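Local coordinates for protein alternansucrase (Leuconostoc mesenteroides, PDB 6HVG) that belongs to glycoside hydrolase family 70, large multidomain proteins built round a TIM-barrel-type core, and carries choline-binding-type repeats and a bound calcium ion, at residues T1113-N1121 and V1201-G1209. Numbering follows the deposited sequence.
Sequences TDRYDLGFN and VDYQAKYGG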
ATOM      1  N   THR A1113     -18.235   1.368  11.185  1.00 53.48           N
ATOM      2  CA  THR A1113     -19.525   1.186  10.521  1.00 59.54           C
ATOM      3  C   THR A1113     -20.481   2.351  10.788  1.00 56.91           C
ATOM      4  O   THR A1113     -21.179   2.788   9.887  1.00 59.01           O
ATOM      5  CB  THR A1113     -20.212  -0.092  11.040  1.00 63.33           C
ATOM      6  OG1 THR A1113     -20.134  -0.111  12.480  1.00 67.50           O
ATOM      7  CG2 THR A1113     -19.530  -1.335  10.443  1.00 60.83           C
ATOM      8  N   ASP A1114     -20.485   2.843  12.021  1.00 55.66           N
ATOM      9  CA  ASP A1114     -21.402   3.888  12.474  1.00 51.30           C
ATOM     10  C   ASP A1114     -20.611   5.104  12.939  1.00 51.30           C
ATOM     11  O   ASP A1114     -19.855   5.042  13.912  1.00 50.70           O
ATOM     12  CB  ASP A1114     -22.241   3.344  13.622  1.00 50.47           C
ATOM     13  CG  ASP A1114     -23.449   4.202  13.945  1.00 50.71           C
ATOM     14  OD1 ASP A1114     -23.500   5.380  13.527  1.00 51.31           O
ATOM     15  OD2 ASP A1114     -24.372   3.683  14.589  1.00 49.80           O
ATOM     16  N   ARG A1115     -20.767   6.219  12.235  1.00 51.07           N
ATOM     17  CA  ARG A1115     -19.955   7.408  12.540  1.00 50.00           C
ATOM     18  C   ARG A1115     -20.353   8.065  13.864  1.00 53.90           C
ATOM     19  O   ARG A1115     -19.551   8.792  14.454  1.00 61.65           O
ATOM     20  CB  ARG A1115     -20.070   8.438  11.438  1.00 48.29           C
ATOM     21  CG  ARG A1115     -19.834   7.873  10.058  1.00 49.46           C
ATOM     22  CD  ARG A1115     -19.531   8.936   9.035  1.00 50.13           C
ATOM     23  NE  ARG A1115     -20.583   9.914   8.990  1.00 51.19           N
ATOM     24  CZ  ARG A1115     -20.472  11.067   8.356  1.00 54.30           C
ATOM     25  NH1 ARG A1115     -19.362  11.371   7.693  1.00 51.94           N
ATOM     26  NH2 ARG A1115     -21.488  11.914   8.382  1.00 60.28           N
ATOM     27  N   TYR A1116     -21.583   7.836  14.322  1.00 49.03           N
ATOM     28  CA  TYR A1116     -22.091   8.508  15.494  1.00 49.57           C
ATOM     29  C   TYR A1116     -22.068   7.654  16.766  1.00 51.67           C
ATOM     30  O   TYR A1116     -22.363   8.171  17.849  1.00 53.91           O
ATOM     31  CB  TYR A1116     -23.508   8.976  15.236  1.00 51.48           C
ATOM     32  CG  TYR A1116     -23.612  10.094  14.237  1.00 50.29           C
ATOM     33  CD1 TYR A1116     -23.634   9.830  12.884  1.00 49.49           C
ATOM     34  CD2 TYR A1116     -23.745  11.412  14.655  1.00 51.06           C
ATOM     35  CE1 TYR A1116     -23.750  10.847  11.957  1.00 50.06           C
ATOM     36  CE2 TYR A1116     -23.871  12.441  13.742  1.00 52.91           C
ATOM     37  CZ  TYR A1116     -23.871  12.149  12.390  1.00 51.83           C
ATOM     38  OH  TYR A1116     -23.980  13.176  11.486  1.00 49.42           O
ATOM     39  N   ASP A1117     -21.748   6.364  16.648  1.00 50.76           N
ATOM     40  CA  ASP A1117     -21.634   5.481  17.813  1.00 51.14           C
ATOM     41  C   ASP A1117     -20.227   5.592  18.384  1.00 54.24           C
ATOM     42  O   ASP A1117     -19.270   5.033  17.836  1.00 53.56           O
ATOM     43  CB  ASP A1117     -21.919   4.042  17.407  1.00 53.30           C
ATOM     44  CG  ASP A1117     -22.021   3.098  18.580  1.00 55.46           C
ATOM     45  OD1 ASP A1117     -21.606   3.460  19.680  1.00 57.25           O
ATOM     46  OD2 ASP A1117     -22.499   1.960  18.402  1.00 58.37           O
ATOM     47  N   LEU A1118     -20.102   6.304  19.507  1.00 55.95           N
ATOM     48  CA  LEU A1118     -18.813   6.496  20.183  1.00 54.48           C
ATOM     49  C   LEU A1118     -18.679   5.655  21.480  1.00 54.81           C
ATOM     50  O   LEU A1118     -17.848   5.946  22.344  1.00 56.32           O
ATOM     51  CB  LEU A1118     -18.618   7.979  20.475  1.00 54.30           C
ATOM     52  CG  LEU A1118     -18.194   8.824  19.247  1.00 52.69           C
ATOM     53  CD1 LEU A1118     -19.370   9.186  18.356  1.00 52.38           C
ATOM     54  CD2 LEU A1118     -17.461  10.090  19.665  1.00 50.53           C
ATOM     55  N   GLY A1119     -19.474   4.593  21.578  1.00 52.92           N
ATOM     56  CA  GLY A1119     -19.384   3.661  22.691  1.00 52.66           C
ATOM     57  C   GLY A1119     -20.679   3.476  23.472  1.00 53.70           C
ATOM     58  O   GLY A1119     -20.640   3.080  24.632  1.00 53.00           O
ATOM     59  N   PHE A1120     -21.824   3.678  22.815  1.00 51.87           N
ATOM     60  CA  PHE A1120     -23.104   3.537  23.497  1.00 55.30           C
ATOM     61  C   PHE A1120     -23.429   2.090  23.806  1.00 55.20           C
ATOM     62  O   PHE A1120     -22.899   1.179  23.182  1.00 54.53           O
ATOM     63  CB  PHE A1120     -24.244   4.125  22.676  1.00 57.69           C
ATOM     64  CG  PHE A1120     -24.127   5.605  22.437  1.00 60.70           C
ATOM     65  CD1 PHE A1120     -23.742   6.080  21.203  1.00 60.66           C
ATOM     66  CD2 PHE A1120     -24.412   6.524  23.444  1.00 63.74           C
ATOM     67  CE1 PHE A1120     -23.645   7.436  20.964  1.00 63.31           C
ATOM     68  CE2 PHE A1120     -24.316   7.889  23.212  1.00 62.77           C
ATOM     69  CZ  PHE A1120     -23.921   8.343  21.968  1.00 63.63           C
ATOM     70  N   ASN A1121     -24.308   1.895  24.780  1.00 56.85           N
ATOM     71  CA  ASN A1121     -24.768   0.570  25.148  1.00 60.38           C
ATOM     72  C   ASN A1121     -25.577  -0.102  24.023  1.00 64.29           C
ATOM     73  O   ASN A1121     -26.196   0.571  23.196  1.00 63.79           O
ATOM     74  CB  ASN A1121     -25.630   0.650  26.414  1.00 62.88           C
ATOM     75  CG  ASN A1121     -24.842   1.042  27.662  1.00 60.54           C
ATOM     76  OD1 ASN A1121     -23.608   1.153  27.653  1.00 59.67           O
ATOM     77  ND2 ASN A1121     -25.565   1.224  28.747  1.00 56.44           N
ATOM     78  N   VAL A1201     -30.853   1.631  11.066  1.00 55.17           N
ATOM     79  CA  VAL A1201     -31.400   1.523  12.418  1.00 57.59           C
ATOM     80  C   VAL A1201     -30.251   1.661  13.442  1.00 55.28           C
ATOM     81  O   VAL A1201     -30.322   1.179  14.563  1.00 52.46           O
ATOM     82  CB  VAL A1201     -32.225   0.207  12.546  1.00 60.42           C
ATOM     83  CG1 VAL A1201     -31.322  -1.022  12.550  1.00 58.75           C
ATOM     84  CG2 VAL A1201     -33.133   0.224  13.771  1.00 66.38           C
ATOM     85  N   ASP A1202     -29.209   2.383  13.028  1.00 58.75           N
ATOM     86  CA  ASP A1202     -27.981   2.604  13.804  1.00 56.07           C
ATOM     87  C   ASP A1202     -27.968   4.057  14.296  1.00 54.05           C
ATOM     88  O   ASP A1202     -28.983   4.743  14.168  1.00 55.38           O
ATOM     89  CB  ASP A1202     -26.748   2.265  12.943  1.00 53.26           C
ATOM     90  CG  ASP A1202     -26.606   3.156  11.691  1.00 54.07           C
ATOM     91  OD1 ASP A1202     -27.551   3.897  11.310  1.00 48.79           O
ATOM     92  OD2 ASP A1202     -25.522   3.095  11.068  1.00 53.03           O
ATOM     93  N   TYR A1203     -26.860   4.528  14.869  1.00 52.19           N
ATOM     94  CA  TYR A1203     -26.791   5.915  15.355  1.00 53.28           C
ATOM     95  C   TYR A1203     -26.675   6.946  14.218  1.00 54.66           C
ATOM     96  O   TYR A1203     -27.030   8.108  14.396  1.00 57.00           O
ATOM     97  CB  TYR A1203     -25.696   6.093  16.417  1.00 53.56           C
ATOM     98  CG  TYR A1203     -26.083   5.436  17.732  1.00 54.38           C
ATOM     99  CD1 TYR A1203     -25.702   4.127  18.027  1.00 52.82           C
ATOM    100  CD2 TYR A1203     -26.876   6.110  18.655  1.00 55.25           C
ATOM    101  CE1 TYR A1203     -26.099   3.517  19.198  1.00 54.62           C
ATOM    102  CE2 TYR A1203     -27.280   5.504  19.835  1.00 56.32           C
ATOM    103  CZ  TYR A1203     -26.895   4.209  20.098  1.00 56.45           C
ATOM    104  OH  TYR A1203     -27.282   3.607  21.268  1.00 55.99           O
ATOM    105  N   GLN A1204     -26.235   6.515  13.037  1.00 54.95           N
ATOM    106  CA  GLN A1204     -26.316   7.350  11.829  1.00 52.06           C
ATOM    107  C   GLN A1204     -27.764   7.673  11.460  1.00 50.15           C
ATOM    108  O   GLN A1204     -28.040   8.730  10.891  1.00 47.30           O
ATOM    109  CB  GLN A1204     -25.636   6.640  10.665  1.00 54.12           C
ATOM    110  CG  GLN A1204     -25.705   7.372   9.334  1.00 56.51           C
ATOM    111  CD  GLN A1204     -24.778   8.571   9.282  1.00 57.60           C
ATOM    112  OE1 GLN A1204     -23.560   8.433   9.450  1.00 56.97           O
ATOM    113  NE2 GLN A1204     -25.345   9.756   9.012  1.00 56.04           N
ATOM    114  N   ALA A1205     -28.680   6.751  11.748  1.00 50.46           N
ATOM    115  CA  ALA A1205     -30.101   6.986  11.508  1.00 51.83           C
ATOM    116  C   ALA A1205     -30.695   7.899  12.563  1.00 53.42           C
ATOM    117  O   ALA A1205     -31.509   8.759  12.250  1.00 56.62           O
ATOM    118  CB  ALA A1205     -30.852   5.667  11.450  1.00 53.95           C
ATOM    119  N   LYS A1206     -30.296   7.717  13.817  1.00 54.28           N
ATOM    120  CA  LYS A1206     -30.782   8.578  14.897  1.00 56.44           C
ATOM    121  C   LYS A1206     -30.351  10.024  14.695  1.00 55.37           C
ATOM    122  O   LYS A1206     -31.184  10.908  14.602  1.00 56.99           O
ATOM    123  CB  LYS A1206     -30.284   8.091  16.258  1.00 57.44           C
ATOM    124  CG  LYS A1206     -31.028   8.731  17.410  1.00 60.70           C
ATOM    125  CD  LYS A1206     -30.366   8.405  18.732  1.00 63.36           C
ATOM    126  CE  LYS A1206     -31.103   9.042  19.894  1.00 64.04           C
ATOM    127  NZ  LYS A1206     -30.672   8.358  21.137  1.00 65.08           N
ATOM    128  N   TYR A1207     -29.042  10.242  14.587  1.00 53.16           N
ATOM    129  CA  TYR A1207     -28.462  11.582  14.586  1.00 53.60           C
ATOM    130  C   TYR A1207     -28.188  12.207  13.200  1.00 51.20           C
ATOM    131  O   TYR A1207     -27.875  13.381  13.110  1.00 47.53           O
ATOM    132  CB  TYR A1207     -27.159  11.590  15.413  1.00 56.22           C
ATOM    133  CG  TYR A1207     -27.348  11.407  16.909  1.00 56.85           C
ATOM    134  CD1 TYR A1207     -28.214  12.224  17.633  1.00 57.85           C
ATOM    135  CD2 TYR A1207     -26.653  10.433  17.600  1.00 56.68           C
ATOM    136  CE1 TYR A1207     -28.389  12.055  18.997  1.00 58.26           C
ATOM    137  CE2 TYR A1207     -26.812  10.267  18.967  1.00 58.50           C
ATOM    138  CZ  TYR A1207     -27.679  11.078  19.660  1.00 58.37           C
ATOM    139  OH  TYR A1207     -27.817  10.917  21.011  1.00 59.89           O
ATOM    140  N   GLY A1208     -28.294  11.437  12.126  1.00 52.41           N
ATOM    141  CA  GLY A1208     -28.024  11.961  10.778  1.00 50.79           C
ATOM    142  C   GLY A1208     -28.876  13.173  10.454  1.00 49.42           C
ATOM    143  O   GLY A1208     -30.062  13.155  10.664  1.00 51.50           O
ATOM    144  N   GLY A1209     -28.243  14.241   9.976  1.00 50.58           N
ATOM    145  CA  GLY A1209     -28.921  15.490   9.607  1.00 49.36           C
ATOM    146  C   GLY A1209     -29.754  16.255  10.639  1.00 51.51           C
ATOM    147  O   GLY A1209     -30.322  17.299  10.325  1.00 52.39           O
TER
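Asp1114 reaches across to the first turn of helix 1203-1207, where its OD2 accepts a hydrogen bond from Tyr1203 N at 2.6 Å (146°), using the syn lone pair. CG lies anti to the backbone N (chi1 -166°), which swings the carboxylate to the helix start, and Asp1114 OD1 comes to 3.0 Å from Gln1204 N. An acidic group suits this place, since the first N-H groups of a helix have no carbonyl of a preceding turn to bond to. The flat ring of Phe1120 suits an offset stack on Tyr1203, centroids 4.6 Å apart and planes at 24°, with Phe1120 CD1 over the middle of the tyrosine face. Tyr1116 lies along the helix from Tyr1203 to Tyr1207, its CD2 3.5 Å from Tyr1207 CB, while Gln1204 OE1 meets its ring edge. Gln1204 OE1 also takes a weak bond from Arg1115 NE (3.4 Å). The contact docks a loop between helices 1102-1105 and 1135-1147 onto a short N-capped helix, both within the glycosyl hydrolase family 70 part of the chain. The cap is Asp1202, whose OD1 accepts from Ala1205 N; Asp1202 OD2 lies 3.8 Å from Asp1114 OD2, a closeness the helix-start amides would probably ease. In the loop, Asp1114 OD1 accepts from Tyr1116 N and Asp1117 OD1 from Gly1119 N, two Asx turns; an Asx motif from Phe1120 N to Asp1117 OD1 fixes the backbone bearing the Phe1120 ring. At Gly1119's backbone angles a CB would jam against the preceding carbonyl O. Arg1089 salt-bridges Asp1117. Glu592 OE2 salt-bridges Arg1115 NH2 and accepts from Tyr1116 OH and Gln1204 NE2; Gln593 OE1 takes Arg1115 NH1, and Ile1240 O holds Gln1204 NE2.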